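DUF2020 domain-containing protein (PDB 3V7B) is of unknown function but belongs to a family of uncharacterised proteins grouped with the Mog1p/PsbP-like folds, built round an antiparallel sheet packed with helices. Local coordinates at residues 16-21 with 57-62; 102-107 with 117-122; 38-43 with 128-133. One frame throughout, in Å; residues are numbered along the deposited sequence. Where two conformers were deposited one is given.

Contact 1. Residues 16-21 with 57-62; sequences PMPPQG and ACVFWS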
loop_
_atom_site.group_PDB
_atom_site.type_symbol
_atom_site.label_atom_id
_atom_site.label_comp_id
_atom_site.label_asym_id
_atom_site.label_seq_id
_atom_site.Cartn_x
_atom_site.Cartn_y
_atom_site.Cartn_z
ATOM N N PRO A 16 1.345 -2.626 -8.223
ATOM C CA PRO A 16 1.705 -1.324 -8.835
ATOM C C PRO A 16 2.936 -1.420 -9.738
ATOM O O PRO A 16 3.895 -2.090 -9.376
ATOM C CB PRO A 16 2.028 -0.475 -7.646
ATOM C CG PRO A 16 1.293 -1.115 -6.507
ATOM C CD PRO A 16 1.367 -2.558 -6.756
HETATM N N MSE A 17 2.945 -0.690 -10.840
HETATM C CA MSE A 17 4.101 -0.688 -11.762
HETATM C C MSE A 17 4.253 0.719 -12.362
HETATM O O MSE A 17 3.850 0.986 -13.498
HETATM C CB MSE A 17 3.946 -1.752 -12.883
HETATM C CG MSE A 17 3.668 -3.198 -12.431
HETATM SE SE MSE A 17 3.387 -4.421 -13.978
HETATM C CE MSE A 17 5.314 -4.542 -14.391
ATOM N N PRO A 18 4.809 1.642 -11.587
ATOM C CA PRO A 18 4.952 3.019 -12.117
ATOM C C PRO A 18 5.879 2.976 -13.327
ATOM O O PRO A 18 6.902 2.317 -13.282
ATOM C CB PRO A 18 5.595 3.798 -10.942
ATOM C CG PRO A 18 5.217 3.021 -9.749
ATOM C CD PRO A 18 5.277 1.562 -10.193
ATOM N N PRO A 19 5.469 3.606 -14.440
ATOM C CA PRO A 19 6.108 3.242 -15.710
ATOM C C PRO A 19 7.586 3.617 -15.804
ATOM O O PRO A 19 8.321 2.925 -16.521
ATOM C CB PRO A 19 5.242 3.944 -16.765
ATOM C CG PRO A 19 4.521 5.008 -16.018
ATOM C CD PRO A 19 4.379 4.556 -14.602
ATOM N N GLN A 20 8.037 4.622 -15.058
ATOM C CA GLN A 20 9.456 4.990 -15.049
ATOM C C GLN A 20 10.250 4.469 -13.846
ATOM O O GLN A 20 11.393 4.799 -13.724
ATOM C CB GLN A 20 9.626 6.524 -15.115
ATOM C CG GLN A 20 9.463 7.127 -16.496
ATOM C CD GLN A 20 8.039 7.223 -17.000
ATOM O OE1 GLN A 20 7.254 8.043 -16.511
ATOM N NE2 GLN A 20 7.710 6.418 -18.019
ATOM N N GLY A 21 9.631 3.660 -12.980
ATOM C CA GLY A 21 10.333 3.057 -11.879
ATOM C C GLY A 21 11.073 4.045 -10.966
ATOM O O GLY A 21 10.654 5.134 -10.766
ATOM N N ALA A 57 -1.686 4.197 -7.408
ATOM C CA ALA A 57 -0.771 3.519 -6.513
ATOM C C ALA A 57 0.520 4.319 -6.469
ATOM O O ALA A 57 0.879 4.944 -7.462
ATOM C CB ALA A 57 -0.507 2.136 -7.015
ATOM N N CYS A 58 1.192 4.327 -5.321
ATOM C CA CYS A 58 2.413 5.136 -5.147
ATOM C C CYS A 58 3.524 4.165 -4.712
ATOM O O CYS A 58 3.360 3.341 -3.805
ATOM C CB CYS A 58 2.249 6.238 -4.101
ATOM S SG CYS A 58 0.985 7.464 -4.550
ATOM N N VAL A 59 4.674 4.316 -5.339
ATOM C CA VAL A 59 5.836 3.465 -5.003
ATOM C C VAL A 59 7.062 4.317 -4.722
ATOM O O VAL A 59 7.301 5.308 -5.415
ATOM C CB VAL A 59 6.168 2.551 -6.141
ATOM C CG1 VAL A 59 7.272 1.549 -5.695
ATOM C CG2 VAL A 59 4.918 1.798 -6.599
ATOM N N PHE A 60 7.792 3.951 -3.662
ATOM C CA PHE A 60 8.844 4.762 -3.163
ATOM C C PHE A 60 10.103 3.908 -3.053
ATOM O O PHE A 60 10.127 2.867 -2.407
ATOM C CB PHE A 60 8.537 5.365 -1.789
ATOM C CG PHE A 60 7.199 6.060 -1.662
ATOM C CD1 PHE A 60 7.072 7.418 -1.915
ATOM C CD2 PHE A 60 6.043 5.334 -1.362
ATOM C CE1 PHE A 60 5.873 8.076 -1.731
ATOM C CE2 PHE A 60 4.815 5.997 -1.287
ATOM C CZ PHE A 60 4.738 7.370 -1.470
ATOM N N TRP A 61 11.157 4.418 -3.669
ATOM C CA TRP A 61 12.446 3.761 -3.734
ATOM C C TRP A 61 13.527 4.469 -2.964
ATOM O O TRP A 61 13.619 5.690 -2.969
ATOM C CB TRP A 61 12.936 3.679 -5.185
ATOM C CG TRP A 61 12.312 2.562 -5.955
ATOM C CD1 TRP A 61 12.742 1.217 -6.077
ATOM C CD2 TRP A 61 11.186 2.698 -6.822
ATOM N NE1 TRP A 61 11.926 0.509 -6.913
ATOM C CE2 TRP A 61 10.954 1.386 -7.417
ATOM C CE3 TRP A 61 10.331 3.759 -7.125
ATOM C CZ2 TRP A 61 9.890 1.154 -8.232
ATOM C CZ3 TRP A 61 9.280 3.506 -8.001
ATOM C CH2 TRP A 61 9.072 2.236 -8.524
ATOM N N SER A 62 14.365 3.668 -2.313
ATOM C CA SER A 62 15.660 4.101 -1.790
ATOM C C SER A 62 16.754 3.393 -2.586
ATOM O O SER A 62 16.542 3.036 -3.739
ATOM C CB SER A 62 15.797 3.758 -0.321
ATOM O OG SER A 62 16.918 4.436 0.272
#
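The indole of Trp-61 is sandwiched: Val-59 CG1 lies 3.4 Å above the plane of one face, and Gly-21 C lies 3.5 Å from the plane on the opposite face, both displaced toward the rim. At the edge, near the ring plane, Pro-18 CG approaches Trp-61 CH2 at 4.1 Å. A type I turn, closed by Gly-21 N to Pro-18 O at 3.1 Å, brings Gly-21 there; its backbone can lie directly against the ring, and its positive phi (55°) also suits a residue without a side chain.

Val-59 uses its two branches differently: CG1, anti to the backbone N (chi1 -173°), faces the indole, CG2 the two prolines. Val-59 CG2 presses on Pro-18 CG at 3.4 Å, tighter than usual, the side chains crossing at about a right angle. At the start of both segments, Pro-16 CB reaches Val-59 CG2 at 3.8 Å and Ala-57 CB at 3.7 Å, the small alanine letting the loop come close. Cys-58 points away, to its disulfide with Cys-28.

The contact is purely van der Waals: neighbouring strands take both edges of 57-61, so the loop covers its face, where proline brings apolar ring carbon and no N-H to satisfy.

Contact 2. Residues 102-107 with 117-122; sequences DGWSGG and YAVQKG
A beta hairpin, strands 105-111 and 114-121, holds this contact at its open end. Ser-105 and Gln-120 form a hydrogen-bonded antiparallel pair: Ser-105 N gives to Gln-120 O at 3.0 Å in the carbonyl plane, and Gln-120 N returns a straighter bond (168°) to Ser-105 O at 2.8 Å. Gly-107 and Ala-118 form the next such pair, with Gly-107 N to Ala-118 O at 2.8 Å and Ala-118 N to Gly-107 O at 2.9 Å. At the non-hydrogen-bonded position between them, Gly-106 CA comes within 3.0 Å of Ala-118 O in a CA-H...O contact; a side chain here would collide with Ala-118 O and Val-119 CA, so glycine's bare CA fits.

Just before strand 105-107 begins, Trp-104 lies obliquely across Lys-121, the last residue of its strand. Lys-121 CB sits over the six-membered ring, 3.5 Å from its centroid, a CH-pi contact, and the lysine chain bends at chi3 to run past Trp-104 NE1. Trp-104 CE3 also meets Val-119 CG2 at 3.5 Å, while Ile-146 of helix 135-149 packs on the indole. Ser-105 OG binds Glu-99.

Trp-104 NE1 donates to a water in its ring plane at 2.8 Å, which Lys-121 NZ joins weakly. Lysine thus supplies aliphatic carbon for the indole face and a charge shared with the Leu-151 carboxylate, a long, weak ion pair, so it may polarise that water only modestly.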
loop_
_atom_site.group_PDB
_atom_site.type_symbol
_atom_site.label_atom_id
_atom_site.label_comp_id
_atom_site.label_asym_id
_atom_site.label_seq_id
_atom_site.Cartn_x
_atom_site.Cartn_y
_atom_site.Cartn_z
ATOM N N ASP A 102 -10.791 2.924 12.308
ATOM C CA ASP A 102 -12.060 2.323 12.629
ATOM C C ASP A 102 -12.941 2.097 11.370
ATOM O O ASP A 102 -13.049 2.931 10.486
ATOM C CB ASP A 102 -12.716 3.080 13.793
ATOM C CG ASP A 102 -12.089 2.698 15.159
ATOM O OD1 ASP A 102 -10.916 2.280 15.188
ATOM O OD2 ASP A 102 -12.772 2.782 16.200
ATOM N N GLY A 103 -13.484 0.883 11.271
ATOM C CA GLY A 103 -14.321 0.500 10.153
ATOM C C GLY A 103 -13.561 -0.341 9.137
ATOM O O GLY A 103 -14.203 -0.894 8.271
ATOM N N TRP A 104 -12.233 -0.480 9.298
ATOM C CA TRP A 104 -11.371 -1.235 8.367
ATOM C C TRP A 104 -10.992 -2.544 9.023
ATOM O O TRP A 104 -10.834 -2.611 10.261
ATOM C CB TRP A 104 -10.111 -0.466 7.987
ATOM C CG TRP A 104 -10.431 0.798 7.209
ATOM C CD1 TRP A 104 -10.945 2.014 7.705
ATOM C CD2 TRP A 104 -10.345 0.980 5.774
ATOM N NE1 TRP A 104 -11.173 2.895 6.691
ATOM C CE2 TRP A 104 -10.809 2.331 5.499
ATOM C CE3 TRP A 104 -9.953 0.177 4.714
ATOM C CZ2 TRP A 104 -10.856 2.822 4.242
ATOM C CZ3 TRP A 104 -9.989 0.703 3.459
ATOM C CH2 TRP A 104 -10.436 1.997 3.226
ATOM N N SER A 105 -10.704 -3.542 8.193
ATOM C CA SER A 105 -10.361 -4.890 8.668
ATOM C C SER A 105 -9.425 -5.594 7.720
ATOM O O SER A 105 -9.624 -5.591 6.544
ATOM C CB SER A 105 -11.620 -5.745 8.748
ATOM O OG SER A 105 -11.409 -6.897 9.547
ATOM N N GLY A 106 -8.479 -6.321 8.234
ATOM C CA GLY A 106 -7.606 -7.073 7.380
ATOM C C GLY A 106 -6.494 -7.679 8.253
ATOM O O GLY A 106 -6.813 -8.140 9.348
ATOM N N GLY A 107 -5.251 -7.576 7.807
ATOM C CA GLY A 107 -4.080 -8.211 8.502
ATOM C C GLY A 107 -2.791 -7.409 8.379
ATOM O O GLY A 107 -2.659 -6.512 7.527
ATOM N N TYR A 117 0.539 -4.301 5.579
ATOM C CA TYR A 117 -0.597 -3.867 6.304
ATOM C C TYR A 117 -1.683 -3.734 5.263
ATOM O O TYR A 117 -1.573 -2.934 4.284
ATOM C CB TYR A 117 -0.359 -2.534 7.061
ATOM C CG TYR A 117 -1.532 -2.110 7.971
ATOM C CD1 TYR A 117 -1.498 -2.408 9.359
ATOM C CD2 TYR A 117 -2.626 -1.395 7.491
ATOM C CE1 TYR A 117 -2.521 -2.053 10.201
ATOM C CE2 TYR A 117 -3.665 -1.030 8.339
ATOM C CZ TYR A 117 -3.591 -1.348 9.713
ATOM O OH TYR A 117 -4.575 -1.013 10.611
ATOM N N ALA A 118 -2.716 -4.546 5.419
ATOM C CA ALA A 118 -3.773 -4.680 4.404
ATOM C C ALA A 118 -5.142 -4.717 5.016
ATOM O O ALA A 118 -5.455 -5.541 5.858
ATOM C CB ALA A 118 -3.542 -5.908 3.538
ATOM N N VAL A 119 -5.984 -3.747 4.630
ATOM C CA VAL A 119 -7.297 -3.637 5.199
ATOM C C VAL A 119 -8.328 -3.301 4.158
ATOM O O VAL A 119 -8.019 -2.760 3.120
ATOM C CB VAL A 119 -7.414 -2.574 6.311
ATOM C CG1 VAL A 119 -6.639 -3.040 7.614
ATOM C CG2 VAL A 119 -6.918 -1.185 5.763
ATOM N N GLN A 120 -9.538 -3.728 4.421
ATOM C CA GLN A 120 -10.674 -3.295 3.575
ATOM C C GLN A 120 -11.838 -2.767 4.378
ATOM O O GLN A 120 -12.020 -3.059 5.555
ATOM C CB GLN A 120 -11.115 -4.419 2.653
ATOM C CG GLN A 120 -11.673 -5.688 3.276
ATOM C CD GLN A 120 -12.992 -5.617 3.992
ATOM O OE1 GLN A 120 -14.001 -4.979 3.576
ATOM N NE2 GLN A 120 -13.028 -6.302 5.073
ATOM N N LYS A 121 -12.664 -2.012 3.663
ATOM C CA LYS A 121 -13.855 -1.369 4.178
ATOM C C LYS A 121 -14.783 -1.416 2.979
ATOM O O LYS A 121 -14.529 -0.768 1.960
ATOM C CB LYS A 121 -13.622 0.089 4.609
ATOM C CG LYS A 121 -14.887 0.710 5.197
ATOM C CD LYS A 121 -14.676 2.028 5.965
ATOM C CE LYS A 121 -14.594 3.251 5.076
ATOM N NZ LYS A 121 -15.084 4.492 5.801
ATOM N N GLY A 122 -15.835 -2.231 3.060
ATOM C CA GLY A 122 -16.729 -2.352 1.911
ATOM C C GLY A 122 -15.904 -2.853 0.720
ATOM O O GLY A 122 -15.066 -3.675 0.903
HETATM O O HOH W 1 -14.312 -3.616 7.228
HETATM O O HOH W 2 -12.176 5.420 7.351
#

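Contact 3. Residues 38-43 with 128-133; sequences DTNGQR and VWSNQQ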
loop_
_atom_site.group_PDB
_atom_site.type_symbol
_atom_site.label_atom_id
_atom_site.label_comp_id
_atom_site.label_asym_id
_atom_site.label_seq_id
_atom_site.Cartn_x
_atom_site.Cartn_y
_atom_site.Cartn_z
ATOM N N ASP A 38 10.949 9.693 6.362
ATOM C CA ASP A 38 11.114 9.700 7.839
ATOM C C ASP A 38 10.435 8.537 8.527
ATOM O O ASP A 38 11.002 7.938 9.426
ATOM C CB ASP A 38 10.622 11.028 8.420
ATOM C CG ASP A 38 11.606 12.165 8.150
ATOM O OD1 ASP A 38 12.823 11.886 8.103
ATOM O OD2 ASP A 38 11.202 13.331 7.954
ATOM N N THR A 39 9.211 8.240 8.126
ATOM C CA THR A 39 8.390 7.119 8.693
ATOM C C THR A 39 8.985 5.764 8.393
ATOM O O THR A 39 9.237 4.967 9.319
ATOM C CB THR A 39 6.951 7.153 8.153
ATOM O OG1 THR A 39 6.403 8.446 8.425
ATOM C CG2 THR A 39 6.071 6.017 8.867
ATOM N N ASN A 40 9.288 5.533 7.109
ATOM C CA ASN A 40 9.864 4.222 6.675
ATOM C C ASN A 40 11.368 4.118 7.051
ATOM O O ASN A 40 11.802 3.092 7.513
ATOM C CB ASN A 40 9.640 3.947 5.217
ATOM C CG ASN A 40 9.685 2.471 4.877
ATOM O OD1 ASN A 40 10.466 2.033 4.037
ATOM N ND2 ASN A 40 8.796 1.738 5.446
ATOM N N GLY A 41 12.121 5.191 6.896
ATOM C CA GLY A 41 13.448 5.221 7.487
ATOM C C GLY A 41 14.625 5.215 6.547
ATOM O O GLY A 41 15.769 5.199 7.027
ATOM N N GLN A 42 14.378 5.288 5.248
ATOM C CA GLN A 42 15.458 5.306 4.272
ATOM C C GLN A 42 15.350 6.502 3.382
ATOM O O GLN A 42 14.240 6.925 3.010
ATOM C CB GLN A 42 15.450 4.058 3.400
ATOM C CG GLN A 42 15.637 2.775 4.178
ATOM C CD GLN A 42 15.666 1.533 3.266
ATOM O OE1 GLN A 42 15.008 1.482 2.230
ATOM N NE2 GLN A 42 16.491 0.568 3.639
ATOM N N ARG A 43 16.507 7.076 3.028
ATOM C CA ARG A 43 16.514 8.155 2.071
ATOM C C ARG A 43 15.886 7.831 0.704
ATOM O O ARG A 43 16.055 6.730 0.187
ATOM C CB ARG A 43 17.936 8.671 1.876
ATOM C CG ARG A 43 18.488 9.226 3.190
ATOM C CD ARG A 43 19.958 9.555 3.042
ATOM N NE ARG A 43 20.608 10.006 4.274
ATOM C CZ ARG A 43 21.102 9.191 5.221
ATOM N NH1 ARG A 43 20.990 7.868 5.122
ATOM N NH2 ARG A 43 21.725 9.679 6.287
ATOM N N VAL A 128 -0.261 -1.727 2.084
ATOM C CA VAL A 128 0.988 -1.065 2.111
ATOM C C VAL A 128 1.981 -2.158 2.440
ATOM O O VAL A 128 1.723 -2.950 3.358
ATOM C CB VAL A 128 1.043 0.037 3.198
ATOM C CG1 VAL A 128 2.416 0.620 3.379
ATOM C CG2 VAL A 128 0.071 1.193 2.925
ATOM N N TRP A 129 3.050 -2.194 1.648
ATOM C CA TRP A 129 4.184 -3.048 1.883
ATOM C C TRP A 129 5.349 -2.112 2.221
ATOM O O TRP A 129 5.481 -1.028 1.631
ATOM C CB TRP A 129 4.517 -3.793 0.606
ATOM C CG TRP A 129 3.556 -4.865 0.213
ATOM C CD1 TRP A 129 3.507 -6.155 0.652
ATOM C CD2 TRP A 129 2.521 -4.750 -0.783
ATOM N NE1 TRP A 129 2.547 -6.865 -0.014
ATOM C CE2 TRP A 129 1.902 -6.061 -0.885
ATOM C CE3 TRP A 129 2.079 -3.717 -1.619
ATOM C CZ2 TRP A 129 0.910 -6.316 -1.776
ATOM C CZ3 TRP A 129 1.041 -3.962 -2.493
ATOM C CH2 TRP A 129 0.456 -5.201 -2.592
ATOM N N SER A 130 6.173 -2.534 3.152
ATOM C CA SER A 130 7.408 -1.847 3.484
ATOM C C SER A 130 8.566 -2.832 3.456
ATOM O O SER A 130 8.392 -3.992 3.766
ATOM C CB SER A 130 7.336 -1.259 4.892
ATOM O OG SER A 130 8.633 -0.899 5.373
ATOM N N ASN A 131 9.755 -2.333 3.138
ATOM C CA ASN A 131 10.966 -3.175 3.159
ATOM C C ASN A 131 11.518 -3.310 4.569
ATOM O O ASN A 131 12.536 -3.965 4.756
ATOM C CB ASN A 131 12.054 -2.687 2.157
ATOM C CG ASN A 131 12.738 -1.402 2.596
ATOM O OD1 ASN A 131 12.323 -0.755 3.550
ATOM N ND2 ASN A 131 13.827 -1.028 1.886
ATOM N N GLN A 132 10.861 -2.652 5.540
ATOM C CA GLN A 132 11.294 -2.639 6.945
ATOM C C GLN A 132 10.634 -3.751 7.746
ATOM O O GLN A 132 9.621 -4.281 7.344
ATOM C CB GLN A 132 10.928 -1.277 7.565
ATOM C CG GLN A 132 11.539 -0.134 6.787
ATOM C CD GLN A 132 13.046 -0.058 6.923
ATOM O OE1 GLN A 132 13.573 -0.127 8.015
ATOM N NE2 GLN A 132 13.745 0.115 5.812
ATOM N N GLN A 133 11.196 -4.062 8.896
ATOM C CA GLN A 133 10.726 -5.186 9.672
ATOM C C GLN A 133 9.563 -4.850 10.572
ATOM O O GLN A 133 8.888 -5.763 11.047
ATOM C CB GLN A 133 11.847 -5.723 10.508
ATOM C CG GLN A 133 12.998 -6.191 9.639
ATOM C CD GLN A 133 13.919 -7.107 10.411
ATOM O OE1 GLN A 133 13.452 -7.952 11.196
ATOM N NE2 GLN A 133 15.223 -6.957 10.191
#
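Gln-42 and Asn-131 meet tip to tip: Asn-131 ND2 donates to Gln-42 OE1 at 2.8 Å, nearly straight at 166°. The acceptor lies close to the amide plane of Asn-131, but the nitrogen sits above the Gln-42 carbonyl plane, and the two amides stand almost perpendicular, 84° apart. Gln-42 suits the place because its chain, extended beyond CG, carries the amide across to the turn. Beside this bond, Gln-132 CG rests 3.3 Å from Asn-40 O, and Asn-40 CG lies 3.6 Å from Ser-130 OG.

Bonds within 128-133 hold these groups in place. Gln-132, bent at chi2, folds back so that its NE2 donates to Asn-131 OD1 at 2.8 Å; the Asn-131 amide is therefore held at both oxygen and nitrogen. Ser-130 OG accepts from Gln-132 N at 2.8 Å, an ST turn. In the second shell, Lys-137 NZ binds Asn-40 O and, weakly, Gln-132 OE1.

Gly-41 takes the chain out of helix 33-40; at its phi of 112° a CB would be jammed against Asn-40 O, which calls for glycine. The contact ties the C-terminal end of that helix to the end of strand 124-130, with Met-141 of helix 135-149 packed against Asn-40 and Val-128.

In the fold
All three contacts reach the same antiparallel sheet. Contacts 1 and 2 lie on opposite sides of the chain's centre, their own centres 23 Å apart and nearest atoms about 11 Å apart. Contact 3, centred 14 Å from contact 1 and 20 Å from contact 2, links to each: Ser-62 OG lies 2.5 Å from Arg-43 O, and Tyr-117 O lies 2.8 Å from Val-128 N, both probable hydrogen bonds. Along the chain contacts 1 and 3 interleave, whereas contact 2 falls wholly between the segments of contact 3. No active site is known; a bound 1,2-ethanediol lies about 4 Å from the Asn-131 side chain, and one about 6 Å from that of Val-59, probably from crystallisation.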